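Local coordinates for protein SSD1 (Saccharomyces cerevisiae S288C, PDB 7AM1), which binds mRNA as a non-enzymatic member of the RNase II family, a pseudonuclease acting as a translational repressor through elements in untranslated regions, at residues C719-N723 against L893-V897. Sequence-based numbering, arbitrary orientation.
Sequences CKTIN and LRAEV
The end of the long helix 689-725 packs on a five-stranded antiparallel sheet that includes strand 732-741, consistent with the OB-type C-terminal domain of DIS3L2-like proteins; Cys719, Ile722 and Asn723 of its last turns meet Leu893 and Ala895 of strand 888-896. The local axes approach to 7.4 Å with 123° between their N-to-C directions, so the helix is steeply inclined to the strand rather than aligned with it. Ala895 sits at the centre: its methyl points toward the helix, where CB of Cys719 lies 3.6 Å from CB of Ala895, the closest apolar approach. One turn on, Ile722 crosses Leu893 at about a right angle, with CD1 of Ile722 3.9 Å from CD2 of Leu893; Leu904 on the adjoining strand 903-908 touches both Cys719 and Ile722, extending this apolar layer.

The polar side of the contact belongs to Asn723, whose carboxamide turns its two ends to the backbone of a single residue. With CG anti to the carbonyl carbon (chi1 -76°), the amide comes beside Ala895, ND2 of Asn723 lying 3.5 Å from CB of Ala895. ND2 of Asn723 donates to O of Ala895 at 3.1 Å, with an N-H...O angle of 157° and the acceptor in the amide plane, while N of Ala895 gives OD1 of Asn723 only a weak, long bond of 3.4 Å. The same carbonyl also receives ND2 of Asn808, so two side-chain amides grip it.

On the other side of the strand, Arg894 and Glu896 point away from the helix and form a salt bridge, NH1 of Arg894 lying 2.6 Å from OE1 of Glu896; Arg811 is a second partner of that carboxylate. Back at the helix, CG2 of Val897 rests 3.5 Å from ND2 of Asn723.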
# COMPACT_ATOMS: atom_id res chain seq x y z
N CYS A 719 6.91 3.04 -14.08
CA CYS A 719 6.42 3.37 -15.42
C CYS A 719 7.53 3.97 -16.27
O CYS A 719 7.67 3.64 -17.45
CB CYS A 719 5.25 4.34 -15.31
SG CYS A 719 3.73 3.59 -14.74
N LYS A 720 8.34 4.85 -15.68
CA LYS A 720 9.49 5.40 -16.38
C LYS A 720 10.47 4.30 -16.79
O LYS A 720 11.04 4.34 -17.88
CB LYS A 720 10.17 6.43 -15.49
CG LYS A 720 11.41 7.07 -16.05
CD LYS A 720 11.85 8.20 -15.13
CE LYS A 720 13.36 8.37 -15.10
NZ LYS A 720 13.84 8.62 -13.71
N THR A 721 10.67 3.32 -15.91
CA THR A 721 11.60 2.22 -16.19
C THR A 721 11.04 1.32 -17.28
O THR A 721 11.78 0.91 -18.19
CB THR A 721 11.86 1.43 -14.91
OG1 THR A 721 12.47 2.27 -13.92
CG2 THR A 721 12.76 0.26 -15.18
N ILE A 722 9.75 1.01 -17.22
CA ILE A 722 9.13 0.19 -18.25
C ILE A 722 9.28 0.84 -19.61
O ILE A 722 9.52 0.17 -20.62
CB ILE A 722 7.65 -0.07 -17.90
CG1 ILE A 722 7.55 -1.10 -16.76
CG2 ILE A 722 6.89 -0.54 -19.13
CD1 ILE A 722 6.19 -1.17 -16.11
N ASN A 723 9.12 2.17 -19.68
CA ASN A 723 9.20 2.84 -20.97
C ASN A 723 10.64 3.00 -21.44
O ASN A 723 10.89 3.05 -22.65
CB ASN A 723 8.53 4.21 -20.89
CG ASN A 723 7.01 4.11 -20.90
OD1 ASN A 723 6.45 3.07 -21.24
ND2 ASN A 723 6.35 5.21 -20.55
N LEU A 893 3.35 -4.89 -22.59
CA LEU A 893 3.27 -4.04 -21.41
C LEU A 893 3.78 -2.65 -21.74
O LEU A 893 4.85 -2.49 -22.33
CB LEU A 893 4.07 -4.64 -20.25
CG LEU A 893 4.24 -3.78 -18.99
CD1 LEU A 893 2.90 -3.56 -18.30
CD2 LEU A 893 5.23 -4.43 -18.03
N ARG A 894 2.98 -1.64 -21.39
CA ARG A 894 3.27 -0.25 -21.67
C ARG A 894 2.80 0.63 -20.52
O ARG A 894 1.87 0.29 -19.79
CB ARG A 894 2.58 0.21 -22.95
CG ARG A 894 3.51 0.63 -24.02
CD ARG A 894 2.70 0.95 -25.26
NE ARG A 894 1.98 2.21 -25.12
CZ ARG A 894 2.42 3.38 -25.58
NH1 ARG A 894 1.68 4.46 -25.41
NH2 ARG A 894 3.58 3.46 -26.21
N ALA A 895 3.43 1.80 -20.41
CA ALA A 895 2.96 2.90 -19.57
C ALA A 895 2.54 4.05 -20.50
O ALA A 895 3.39 4.65 -21.17
CB ALA A 895 4.04 3.36 -18.59
N GLU A 896 1.24 4.34 -20.54
CA GLU A 896 0.73 5.45 -21.35
C GLU A 896 1.07 6.76 -20.65
O GLU A 896 0.68 6.97 -19.50
CB GLU A 896 -0.79 5.37 -21.52
CG GLU A 896 -1.38 4.01 -21.83
CD GLU A 896 -1.11 3.54 -23.23
OE1 GLU A 896 -0.53 4.31 -24.03
OE2 GLU A 896 -1.49 2.39 -23.54
N VAL A 897 1.80 7.64 -21.33
CA VAL A 897 2.20 8.92 -20.76
C VAL A 897 1.25 10.00 -21.25
O VAL A 897 0.85 10.01 -22.43
CB VAL A 897 3.66 9.25 -21.15
CG1 VAL A 897 4.04 10.64 -20.67
CG2 VAL A 897 4.60 8.19 -20.60